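Local coordinates for protein probable 2-hydroxyhepta-2,4-diene-1,7-dioate isomerase (Thermus thermophilus, PDB 2DFU) that is probably a metal-dependent isomerase of the fumarylacetoacetate hydrolase family, likely acting on 2-hydroxyhepta-2,4-diene-1,7-dioate, at residues I50-R55 and G77-G82; A118-D123 and G139-V144; A143-A148 and R160-D165; L193-H198 and T227-G232. All coordinates share one frame; numbering follows the deposited sequence.

Interaction 1 of 4, residues I50-R55 and G77-G82; sequences IVCVGR and GLFLKG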
loop_
_atom_site.group_PDB
_atom_site.type_symbol
_atom_site.label_atom_id
_atom_site.label_comp_id
_atom_site.label_asym_id
_atom_site.label_seq_id
_atom_site.Cartn_x
_atom_site.Cartn_y
_atom_site.Cartn_z
ATOM N N ILE A 50 2.194 3.859 1.916
ATOM C CA ILE A 50 2.464 4.716 3.068
ATOM C C ILE A 50 3.078 3.881 4.181
ATOM O O ILE A 50 2.430 2.988 4.729
ATOM C CB ILE A 50 1.156 5.372 3.550
ATOM C CG1 ILE A 50 0.595 6.249 2.425
ATOM C CG2 ILE A 50 1.399 6.199 4.810
ATOM C CD1 ILE A 50 -0.903 6.410 2.460
ATOM N N VAL A 51 4.342 4.162 4.499
ATOM C CA VAL A 51 5.062 3.425 5.534
ATOM C C VAL A 51 5.065 4.222 6.834
ATOM O O VAL A 51 5.417 5.403 6.847
ATOM C CB VAL A 51 6.516 3.144 5.088
ATOM C CG1 VAL A 51 7.193 2.218 6.071
ATOM C CG2 VAL A 51 6.520 2.527 3.694
ATOM N N CYS A 52 4.679 3.583 7.935
ATOM C CA CYS A 52 4.612 4.295 9.204
ATOM C C CYS A 52 5.466 3.701 10.311
ATOM O O CYS A 52 5.631 2.489 10.403
ATOM C CB CYS A 52 3.164 4.360 9.671
ATOM S SG CYS A 52 1.998 4.623 8.320
ATOM N N VAL A 53 5.991 4.578 11.160
ATOM C CA VAL A 53 6.825 4.167 12.280
ATOM C C VAL A 53 5.991 4.036 13.541
ATOM O O VAL A 53 5.004 4.751 13.723
ATOM C CB VAL A 53 7.956 5.191 12.539
ATOM C CG1 VAL A 53 8.726 4.822 13.800
ATOM C CG2 VAL A 53 8.905 5.223 11.348
ATOM N N GLY A 54 6.379 3.104 14.404
ATOM C CA GLY A 54 5.660 2.925 15.649
ATOM C C GLY A 54 6.208 3.899 16.680
ATOM O O GLY A 54 6.333 5.094 16.418
ATOM N N ARG A 55 6.541 3.385 17.855
ATOM C CA ARG A 55 7.088 4.209 18.926
ATOM C C ARG A 55 8.326 4.931 18.409
ATOM O O ARG A 55 9.212 4.306 17.828
ATOM C CB ARG A 55 7.458 3.309 20.106
ATOM C CG ARG A 55 7.994 4.022 21.326
ATOM C CD ARG A 55 8.324 2.999 22.399
ATOM N NE ARG A 55 8.898 3.602 23.597
ATOM C CZ ARG A 55 9.398 2.901 24.611
ATOM N NH1 ARG A 55 9.390 1.573 24.564
ATOM N NH2 ARG A 55 9.902 3.523 25.669
ATOM N N GLY A 77 9.933 0.221 14.369
ATOM C CA GLY A 77 8.829 -0.699 14.152
ATOM C C GLY A 77 8.043 -0.081 13.011
ATOM O O GLY A 77 7.835 1.133 13.007
ATOM N N LEU A 78 7.607 -0.884 12.044
ATOM C CA LEU A 78 6.881 -0.338 10.900
ATOM C C LEU A 78 5.530 -0.980 10.614
ATOM O O LEU A 78 5.279 -2.127 10.983
ATOM C CB LEU A 78 7.732 -0.476 9.637
ATOM C CG LEU A 78 9.161 0.071 9.623
ATOM C CD1 LEU A 78 9.871 -0.441 8.378
ATOM C CD2 LEU A 78 9.156 1.591 9.649
ATOM N N PHE A 79 4.659 -0.220 9.956
ATOM C CA PHE A 79 3.360 -0.724 9.538
ATOM C C PHE A 79 2.915 0.069 8.317
ATOM O O PHE A 79 3.382 1.189 8.086
ATOM C CB PHE A 79 2.310 -0.662 10.663
ATOM C CG PHE A 79 1.999 0.720 11.157
ATOM C CD1 PHE A 79 2.741 1.289 12.187
ATOM C CD2 PHE A 79 0.927 1.432 10.632
ATOM C CE1 PHE A 79 2.414 2.551 12.691
ATOM C CE2 PHE A 79 0.591 2.694 11.127
ATOM C CZ PHE A 79 1.333 3.253 12.157
ATOM N N LEU A 80 2.028 -0.521 7.524
ATOM C CA LEU A 80 1.550 0.118 6.300
ATOM C C LEU A 80 0.124 0.638 6.368
ATOM O O LEU A 80 -0.689 0.191 7.176
ATOM C CB LEU A 80 1.635 -0.867 5.130
ATOM C CG LEU A 80 2.990 -1.506 4.832
ATOM C CD1 LEU A 80 2.788 -2.691 3.890
ATOM C CD2 LEU A 80 3.940 -0.476 4.213
ATOM N N LYS A 81 -0.160 1.594 5.496
ATOM C CA LYS A 81 -1.487 2.168 5.352
ATOM C C LYS A 81 -1.694 2.209 3.844
ATOM O O LYS A 81 -0.756 2.479 3.092
ATOM C CB LYS A 81 -1.555 3.584 5.938
ATOM C CG LYS A 81 -1.654 3.630 7.458
ATOM C CD LYS A 81 -1.382 5.032 7.998
ATOM C CE LYS A 81 -2.637 5.767 8.441
ATOM N NZ LYS A 81 -3.127 5.362 9.788
ATOM N N GLY A 82 -2.899 1.900 3.391
ATOM C CA GLY A 82 -3.153 1.948 1.966
ATOM C C GLY A 82 -3.542 3.364 1.594
ATOM O O GLY A 82 -3.907 4.140 2.472
HETATM O O HOH W 1 9.499 1.745 16.516
#
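Cys52 and Phe79 face each other where strands 50-53 and 78-81 pair antiparallel, within the mixed beta structure of the fumarylacetoacetate hydrolase fold. Cys52 N donates to Phe79 O at 2.7 Å and Phe79 N to Cys52 O at 2.9 Å, making a hydrogen-bonded pair. Packing is tight here. With chi1 at 62°, the Phe79 ring stands between its own backbone N and carbonyl carbon, and Cys52 CB lies over one ring face in a CH-pi contact, 3.4 Å from the centroid. The short Cys side chain suits so close a ring. Its SG reaches the ring obliquely and meets Lys81 CD at 3.4 Å, using the aliphatic part of a lysine whose NZ continues to Asp145 and to Lys162 O. On the other face of the strands Leu78 CD2 lies 4.0 Å from Val53 CG2 and also fits against Val51, branched apolar groups suited to the core beside helix 206-214. The pairing opens towards solvent at Gly54 and Gly77, which lack side chains, and Arg55 stretches away, fully extended. Gly54 N still donates to Gly77 O; beyond it one water donates to Arg55 O at 2.9 Å and accepts from Gly77 N at 2.7 Å.

Interaction 2 of 4, residues A118-D123 and G139-V144; sequences AVVVGD and GYTVAV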
loop_
_atom_site.group_PDB
_atom_site.type_symbol
_atom_site.label_atom_id
_atom_site.label_comp_id
_atom_site.label_asym_id
_atom_site.label_seq_id
_atom_site.Cartn_x
_atom_site.Cartn_y
_atom_site.Cartn_z
ATOM N N ALA A 118 5.144 14.151 8.682
ATOM C CA ALA A 118 5.127 13.213 7.568
ATOM C C ALA A 118 6.158 13.584 6.506
ATOM O O ALA A 118 6.427 14.759 6.269
ATOM C CB ALA A 118 3.733 13.158 6.957
ATOM N N VAL A 119 6.739 12.576 5.867
ATOM C CA VAL A 119 7.729 12.826 4.838
ATOM C C VAL A 119 7.226 12.387 3.476
ATOM O O VAL A 119 6.612 11.333 3.346
ATOM C CB VAL A 119 9.041 12.072 5.128
ATOM C CG1 VAL A 119 10.077 12.420 4.084
ATOM C CG2 VAL A 119 9.544 12.417 6.505
ATOM N N VAL A 120 7.478 13.207 2.463
ATOM C CA VAL A 120 7.082 12.863 1.106
ATOM C C VAL A 120 8.377 12.642 0.331
ATOM O O VAL A 120 9.179 13.552 0.164
ATOM C CB VAL A 120 6.262 13.992 0.431
ATOM C CG1 VAL A 120 5.886 13.577 -0.983
ATOM C CG2 VAL A 120 4.995 14.286 1.248
ATOM N N VAL A 121 8.573 11.418 -0.133
ATOM C CA VAL A 121 9.772 11.058 -0.868
ATOM C C VAL A 121 9.856 11.712 -2.237
ATOM O O VAL A 121 8.875 11.760 -2.978
ATOM C CB VAL A 121 9.849 9.530 -1.012
ATOM C CG1 VAL A 121 11.021 9.131 -1.902
ATOM C CG2 VAL A 121 9.968 8.907 0.371
ATOM N N GLY A 122 11.042 12.220 -2.568
ATOM C CA GLY A 122 11.242 12.864 -3.855
ATOM C C GLY A 122 11.897 11.968 -4.896
ATOM O O GLY A 122 11.411 11.857 -6.014
ATOM N N ASP A 123 13.013 11.339 -4.540
ATOM C CA ASP A 123 13.717 10.456 -5.468
ATOM C C ASP A 123 13.638 9.022 -4.958
ATOM O O ASP A 123 13.657 8.793 -3.748
ATOM C CB ASP A 123 15.191 10.871 -5.594
ATOM C CG ASP A 123 15.363 12.362 -5.874
ATOM O OD1 ASP A 123 14.813 12.850 -6.883
ATOM O OD2 ASP A 123 16.048 13.051 -5.085
ATOM N N GLY A 139 9.747 16.826 0.430
ATOM C CA GLY A 139 9.364 17.767 1.462
ATOM C C GLY A 139 8.690 17.148 2.669
ATOM O O GLY A 139 8.548 15.936 2.761
ATOM N N TYR A 140 8.251 18.002 3.584
ATOM C CA TYR A 140 7.614 17.567 4.814
ATOM C C TYR A 140 6.197 18.104 4.947
ATOM O O TYR A 140 5.906 19.224 4.543
ATOM C CB TYR A 140 8.454 18.035 6.001
ATOM C CG TYR A 140 9.878 17.560 5.915
ATOM C CD1 TYR A 140 10.238 16.298 6.395
ATOM C CD2 TYR A 140 10.858 18.338 5.294
ATOM C CE1 TYR A 140 11.536 15.819 6.252
ATOM C CE2 TYR A 140 12.162 17.866 5.145
ATOM C CZ TYR A 140 12.490 16.604 5.626
ATOM O OH TYR A 140 13.757 16.110 5.464
ATOM N N THR A 141 5.314 17.293 5.515
ATOM C CA THR A 141 3.942 17.721 5.700
ATOM C C THR A 141 3.456 17.188 7.038
ATOM O O THR A 141 4.234 16.619 7.801
ATOM C CB THR A 141 3.035 17.245 4.519
ATOM O OG1 THR A 141 1.756 17.882 4.621
ATOM C CG2 THR A 141 2.859 15.727 4.530
ATOM N N VAL A 142 2.180 17.371 7.332
ATOM C CA VAL A 142 1.636 16.932 8.609
ATOM C C VAL A 142 0.594 15.844 8.412
ATOM O O VAL A 142 -0.037 15.766 7.360
ATOM C CB VAL A 142 0.982 18.121 9.350
ATOM C CG1 VAL A 142 0.675 17.746 10.783
ATOM C CG2 VAL A 142 1.906 19.336 9.288
ATOM N N ALA A 143 0.411 15.009 9.427
ATOM C CA ALA A 143 -0.573 13.942 9.338
ATOM C C ALA A 143 -1.187 13.623 10.681
ATOM O O ALA A 143 -0.665 13.995 11.731
ATOM C CB ALA A 143 0.067 12.681 8.784
ATOM N N VAL A 144 -2.322 12.946 10.630
ATOM C CA VAL A 144 -2.981 12.473 11.829
ATOM C C VAL A 144 -3.128 10.982 11.555
ATOM O O VAL A 144 -3.833 10.584 10.629
ATOM C CB VAL A 144 -4.384 13.071 12.026
ATOM C CG1 VAL A 144 -5.088 12.331 13.145
ATOM C CG2 VAL A 144 -4.291 14.541 12.349
#
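Ala118, Val119 and Val120 pair antiparallel with Thr141, Tyr140 and Gly139, a buried contact between strands 111-121 and 137-148 near the centre of the chain. Two nearly straight bonds join the Ala118-Thr141 pair: Ala118 N to Thr141 O at 2.8 Å, and Thr141 N to Ala118 O at 2.9 Å with 170° at the hydrogen. Two residues farther along strand 111-121, Val120 N donates to Gly139 O at 2.9 Å, whereas the return bond from Gly139 N to Val120 O is weak at 3.3 Å. On one face, Thr141 CG2 presses on Ala118 CB at 3.6 Å, and the same CB meets Ala143 CB at 4.1 Å. Alanine is small enough to let these methyls close up, and Leu170 of strand 168-175 packs over them. Thr141 has its hydroxyl anti to the backbone N (chi1 -170°), which leaves the methyl for Ala118 and carries OG1 to Trp173 O, so this buried polar atom is satisfied by the next strand. The other face belongs to Val119 and Tyr140, a non-hydrogen-bonded pair whose side chains run alongside each other. Val119 CG2 touches Tyr140 CD1 at 3.9 Å, approaching the ring obliquely, while Leu134 and Pro180 pack against the tyrosine elsewhere. Farther along, Val142 turns to strands 241-246 and 250-259. Because a connection containing helix 130-133 separates the two strands, they are not a tight hairpin but a long antiparallel pair in the mixed beta core of the fumarylacetoacetate hydrolase fold.

Interaction 3 of 4, residues A143-A148 and R160-D165; sequences AVDITA and RAKSAD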
loop_
_atom_site.group_PDB
_atom_site.type_symbol
_atom_site.label_atom_id
_atom_site.label_comp_id
_atom_site.label_asym_id
_atom_site.label_seq_id
_atom_site.Cartn_x
_atom_site.Cartn_y
_atom_site.Cartn_z
ATOM N N ALA A 143 0.411 15.009 9.427
ATOM C CA ALA A 143 -0.573 13.942 9.338
ATOM C C ALA A 143 -1.187 13.623 10.681
ATOM O O ALA A 143 -0.665 13.995 11.731
ATOM C CB ALA A 143 0.067 12.681 8.784
ATOM N N VAL A 144 -2.322 12.946 10.630
ATOM C CA VAL A 144 -2.981 12.473 11.829
ATOM C C VAL A 144 -3.128 10.982 11.555
ATOM O O VAL A 144 -3.833 10.584 10.629
ATOM C CB VAL A 144 -4.384 13.071 12.026
ATOM C CG1 VAL A 144 -5.088 12.331 13.145
ATOM C CG2 VAL A 144 -4.291 14.541 12.349
ATOM N N ASP A 145 -2.439 10.165 12.336
ATOM C CA ASP A 145 -2.515 8.723 12.171
ATOM C C ASP A 145 -3.713 8.236 12.985
ATOM O O ASP A 145 -3.592 7.961 14.179
ATOM C CB ASP A 145 -1.199 8.091 12.663
ATOM C CG ASP A 145 -1.242 6.567 12.712
ATOM O OD1 ASP A 145 -2.229 5.968 12.237
ATOM O OD2 ASP A 145 -0.278 5.965 13.233
ATOM N N ILE A 146 -4.879 8.172 12.347
ATOM C CA ILE A 146 -6.090 7.709 13.020
ATOM C C ILE A 146 -5.929 6.226 13.371
ATOM O O ILE A 146 -5.556 5.416 12.519
ATOM C CB ILE A 146 -7.328 7.893 12.126
ATOM C CG1 ILE A 146 -7.531 9.381 11.817
ATOM C CG2 ILE A 146 -8.561 7.308 12.814
ATOM C CD1 ILE A 146 -7.976 10.209 13.013
ATOM N N THR A 147 -6.226 5.876 14.622
ATOM C CA THR A 147 -6.063 4.505 15.094
ATOM C C THR A 147 -7.267 3.908 15.833
ATOM O O THR A 147 -7.801 4.513 16.766
ATOM C CB THR A 147 -4.849 4.418 16.060
ATOM O OG1 THR A 147 -3.682 4.945 15.420
ATOM C CG2 THR A 147 -4.602 2.992 16.480
ATOM N N ALA A 148 -7.682 2.713 15.425
ATOM C CA ALA A 148 -8.777 2.032 16.102
ATOM C C ALA A 148 -8.079 1.030 17.028
ATOM O O ALA A 148 -7.727 -0.078 16.616
ATOM C CB ALA A 148 -9.667 1.322 15.102
ATOM N N ARG A 160 -7.381 -2.936 9.668
ATOM C CA ARG A 160 -8.471 -1.996 9.875
ATOM C C ARG A 160 -8.188 -1.052 11.034
ATOM O O ARG A 160 -8.859 -0.037 11.189
ATOM C CB ARG A 160 -9.828 -2.697 10.044
ATOM C CG ARG A 160 -9.943 -3.688 11.143
ATOM C CD ARG A 160 -11.335 -4.304 11.128
ATOM N NE ARG A 160 -11.429 -5.354 12.128
ATOM C CZ ARG A 160 -12.565 -5.848 12.602
ATOM N NH1 ARG A 160 -13.733 -5.392 12.168
ATOM N NH2 ARG A 160 -12.526 -6.796 13.526
ATOM N N ALA A 161 -7.168 -1.364 11.825
ATOM C CA ALA A 161 -6.813 -0.500 12.943
ATOM C C ALA A 161 -6.153 0.787 12.452
ATOM O O ALA A 161 -6.350 1.854 13.029
ATOM C CB ALA A 161 -5.863 -1.224 13.891
ATOM N N LYS A 162 -5.388 0.676 11.372
ATOM C CA LYS A 162 -4.647 1.809 10.826
ATOM C C LYS A 162 -4.959 2.182 9.377
ATOM O O LYS A 162 -4.709 3.314 8.958
ATOM C CB LYS A 162 -3.145 1.515 10.914
ATOM C CG LYS A 162 -2.573 1.373 12.322
ATOM C CD LYS A 162 -2.338 2.744 12.953
ATOM C CE LYS A 162 -1.492 2.636 14.220
ATOM N NZ LYS A 162 -1.309 3.963 14.881
ATOM N N SER A 163 -5.499 1.241 8.611
ATOM C CA SER A 163 -5.743 1.500 7.204
ATOM C C SER A 163 -7.190 1.576 6.719
ATOM O O SER A 163 -7.462 1.366 5.533
ATOM C CB SER A 163 -4.975 0.470 6.376
ATOM O OG SER A 163 -4.850 0.894 5.031
ATOM N N ALA A 164 -8.117 1.876 7.624
ATOM C CA ALA A 164 -9.519 2.016 7.243
ATOM C C ALA A 164 -9.623 3.302 6.423
ATOM O O ALA A 164 -8.754 4.167 6.520
ATOM C CB ALA A 164 -10.402 2.117 8.497
ATOM N N ASP A 165 -10.670 3.433 5.615
ATOM C CA ASP A 165 -10.846 4.639 4.809
ATOM C C ASP A 165 -10.749 5.911 5.659
ATOM O O ASP A 165 -11.281 5.966 6.762
ATOM C CB ASP A 165 -12.205 4.620 4.092
ATOM C CG ASP A 165 -12.267 3.588 2.971
ATOM O OD1 ASP A 165 -11.204 3.104 2.529
ATOM O OD2 ASP A 165 -13.385 3.276 2.518
#
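Lys162 reaches across Asp145 at about a right angle and across Thr147 more obliquely, bringing one ammonium nitrogen to both. Its chain bends at chi2 (-80°) and then runs straight, long enough for NZ to meet Asp145 OD2 in a salt bridge of 2.8 Å and Thr147 OG1 in a hydrogen bond of 2.6 Å. The carboxylate is not approached in its plane: NZ lies above it, 42° out, while Lys162 CD passes Asp145 OD1 at 3.3 Å. Asp145 has CG anti to its backbone N (chi1 172°), and its other oxygen, OD1, is taken by Lys81 in a second salt bridge. Threonine suits its place because Thr147 OG1 can accept from the lysine and also make a longer bond, 3.3 Å, to Asp145 O from well above the carbonyl plane. Beside them a backbone bond joins Ala148 N to Ala161 O at 2.9 Å; Ala161 CB, a mere methyl, tucks against Ala148 O. Glu114 and Glu116 bring further acid close to Asp145, a cluster consistent with the metal site of fumarylacetoacetate hydrolase relatives. The contact thus joins the end of strand 137-148, flanked by strand 111-121 and, through Val144, by strand 168-175, to the short helix 159-162, with helix 149-154 packing on Ala161 and Phe79 of strand 78-81 on Asp145 and Lys162.

Interaction 4 of 4, residues L193-H198 and T227-G232; sequences LRQEGH and TGTPEG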
loop_
_atom_site.group_PDB
_atom_site.type_symbol
_atom_site.label_atom_id
_atom_site.label_comp_id
_atom_site.label_asym_id
_atom_site.label_seq_id
_atom_site.Cartn_x
_atom_site.Cartn_y
_atom_site.Cartn_z
ATOM N N LEU A 193 -4.606 21.849 23.797
ATOM C CA LEU A 193 -3.359 21.154 23.501
ATOM C C LEU A 193 -3.371 19.754 24.108
ATOM O O LEU A 193 -3.626 19.590 25.300
ATOM C CB LEU A 193 -2.177 21.949 24.062
ATOM C CG LEU A 193 -0.777 21.351 23.901
ATOM C CD1 LEU A 193 -0.390 21.337 22.438
ATOM C CD2 LEU A 193 0.225 22.179 24.701
ATOM N N ARG A 194 -3.092 18.742 23.292
ATOM C CA ARG A 194 -3.095 17.369 23.781
ATOM C C ARG A 194 -1.740 16.697 23.611
ATOM O O ARG A 194 -1.374 15.816 24.389
ATOM C CB ARG A 194 -4.176 16.563 23.052
ATOM C CG ARG A 194 -5.559 17.217 23.082
ATOM C CD ARG A 194 -6.062 17.398 24.510
ATOM N NE ARG A 194 -7.214 16.547 24.800
ATOM C CZ ARG A 194 -8.487 16.908 24.645
ATOM N NH1 ARG A 194 -8.799 18.123 24.204
ATOM N NH2 ARG A 194 -9.453 16.043 24.919
ATOM N N GLN A 195 -0.997 17.118 22.593
ATOM C CA GLN A 195 0.316 16.548 22.320
ATOM C C GLN A 195 1.340 17.633 22.002
ATOM O O GLN A 195 1.024 18.634 21.357
ATOM C CB GLN A 195 0.259 15.597 21.121
ATOM C CG GLN A 195 -0.644 14.389 21.252
ATOM C CD GLN A 195 -0.465 13.427 20.077
ATOM O OE1 GLN A 195 -0.890 13.705 18.957
ATOM N NE2 GLN A 195 0.189 12.301 20.332
ATOM N N GLU A 196 2.571 17.415 22.450
ATOM C CA GLU A 196 3.660 18.349 22.193
ATOM C C GLU A 196 4.976 17.590 22.216
ATOM O O GLU A 196 5.377 17.057 23.246
ATOM C CB GLU A 196 3.698 19.463 23.247
ATOM C CG GLU A 196 4.742 20.538 22.944
ATOM C CD GLU A 196 4.695 21.710 23.911
ATOM O OE1 GLU A 196 5.017 21.514 25.104
ATOM O OE2 GLU A 196 4.333 22.827 23.476
ATOM N N GLY A 197 5.645 17.535 21.072
ATOM C CA GLY A 197 6.913 16.840 21.009
ATOM C C GLY A 197 7.915 17.579 20.156
ATOM O O GLY A 197 7.560 18.178 19.145
ATOM N N HIS A 198 9.171 17.548 20.577
ATOM C CA HIS A 198 10.250 18.192 19.839
ATOM C C HIS A 198 10.852 17.049 19.024
ATOM O O HIS A 198 11.172 16.002 19.582
ATOM C CB HIS A 198 11.274 18.770 20.823
ATOM C CG HIS A 198 12.286 19.672 20.189
ATOM N ND1 HIS A 198 13.239 20.349 20.919
ATOM C CD2 HIS A 198 12.494 20.010 18.894
ATOM C CE1 HIS A 198 13.990 21.066 20.101
ATOM N NE2 HIS A 198 13.560 20.878 18.867
ATOM N N THR A 227 6.531 9.543 10.779
ATOM C CA THR A 227 7.609 9.423 11.754
ATOM C C THR A 227 7.268 9.222 13.237
ATOM O O THR A 227 8.074 9.560 14.107
ATOM C CB THR A 227 8.534 10.641 11.632
ATOM O OG1 THR A 227 7.805 11.829 11.966
ATOM C CG2 THR A 227 9.039 10.774 10.206
ATOM N N GLY A 228 6.100 8.669 13.546
ATOM C CA GLY A 228 5.760 8.458 14.947
ATOM C C GLY A 228 5.051 9.631 15.607
ATOM O O GLY A 228 5.010 10.731 15.059
ATOM N N THR A 229 4.505 9.410 16.798
ATOM C CA THR A 229 3.770 10.460 17.494
ATOM C C THR A 229 4.209 10.654 18.948
ATOM O O THR A 229 4.604 9.705 19.617
ATOM C CB THR A 229 2.243 10.154 17.457
ATOM O OG1 THR A 229 1.506 11.299 17.897
ATOM C CG2 THR A 229 1.911 8.966 18.353
ATOM N N PRO A 230 4.154 11.902 19.447
ATOM C CA PRO A 230 4.541 12.227 20.827
ATOM C C PRO A 230 3.516 11.671 21.816
ATOM O O PRO A 230 2.579 10.976 21.422
ATOM C CB PRO A 230 4.551 13.756 20.836
ATOM C CG PRO A 230 4.791 14.120 19.395
ATOM C CD PRO A 230 3.922 13.130 18.669
ATOM N N GLU A 231 3.692 11.976 23.098
ATOM C CA GLU A 231 2.744 11.513 24.107
ATOM C C GLU A 231 1.484 12.362 23.981
ATOM O O GLU A 231 1.490 13.401 23.316
ATOM C CB GLU A 231 3.317 11.670 25.519
ATOM C CG GLU A 231 4.553 10.840 25.802
ATOM C CD GLU A 231 4.893 10.797 27.281
ATOM O OE1 GLU A 231 4.243 10.022 28.020
ATOM O OE2 GLU A 231 5.801 11.546 27.704
ATOM N N GLY A 232 0.406 11.921 24.620
ATOM C CA GLY A 232 -0.836 12.669 24.562
ATOM C C GLY A 232 -1.895 12.005 23.703
ATOM O O GLY A 232 -2.947 12.593 23.451
HETATM O O HOH W 2 2.911 15.224 24.505
#
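Thr229 OG1 is held by two groups: the side-chain amide nitrogen of Gln195, which donates from NE2 at 2.9 Å, and Gly115 O. Gln195 extends beyond CG, and its long chain carries the amide to the loop, crossing Thr229 at about a right angle; its bond is tilted 25° from the amide plane. The amide's other atom, OE1, is gripped by Gly115 N and Thr187 OG1, which fixes the flip of the group. Gln195 NE2 also makes a weak bond to Glu231 O, 3.4 Å away. Glycine fits at two points. Gly232 CA comes within 3.2 Å of Arg194 O in a CA-H...O contact, where a side chain would collide, and its phi of 108° is one glycine adopts readily. Gly197 CA touches Pro230 CG at 3.8 Å, the rigid ring filling the place a side chain would need. At the outer margin, a water accepts from Glu196 N and donates to Glu231 O at 2.6 Å. A classic beta bulge, in which Arg194 and Gln195 together stand opposite Thr187, interrupts the pairing with strand 184-189. The loop after strand 224-226 lies against both strand 192-198 and strand 111-121, which Gln195 also reaches directly through Gly115.

In the fold
Interactions 1 and 3 are joined most firmly: Lys81 NZ forms a salt bridge with Asp145 OD1 at 2.7 Å, and Phe79 CZ packs on Asp145 OD2 at 3.3 Å. Interactions 2 and 3 share Ala143 and Val144 on strand 137-148, with centres about 17 Å apart, so one strand runs from the core pairing to the acidic cluster. Interaction 4 touches interaction 2 through Val119 CG2 and Thr227 CG2, 4.1 Å apart, and interaction 1 through Val53 CB and Gly228 N, also 4.1 Å. Glu114 and Glu116, beside both Asp145 and Thr229, suggest that interactions 1, 3 and 4 border the probable metal-binding active site. Interactions 1 and 3 also touch the second subunit.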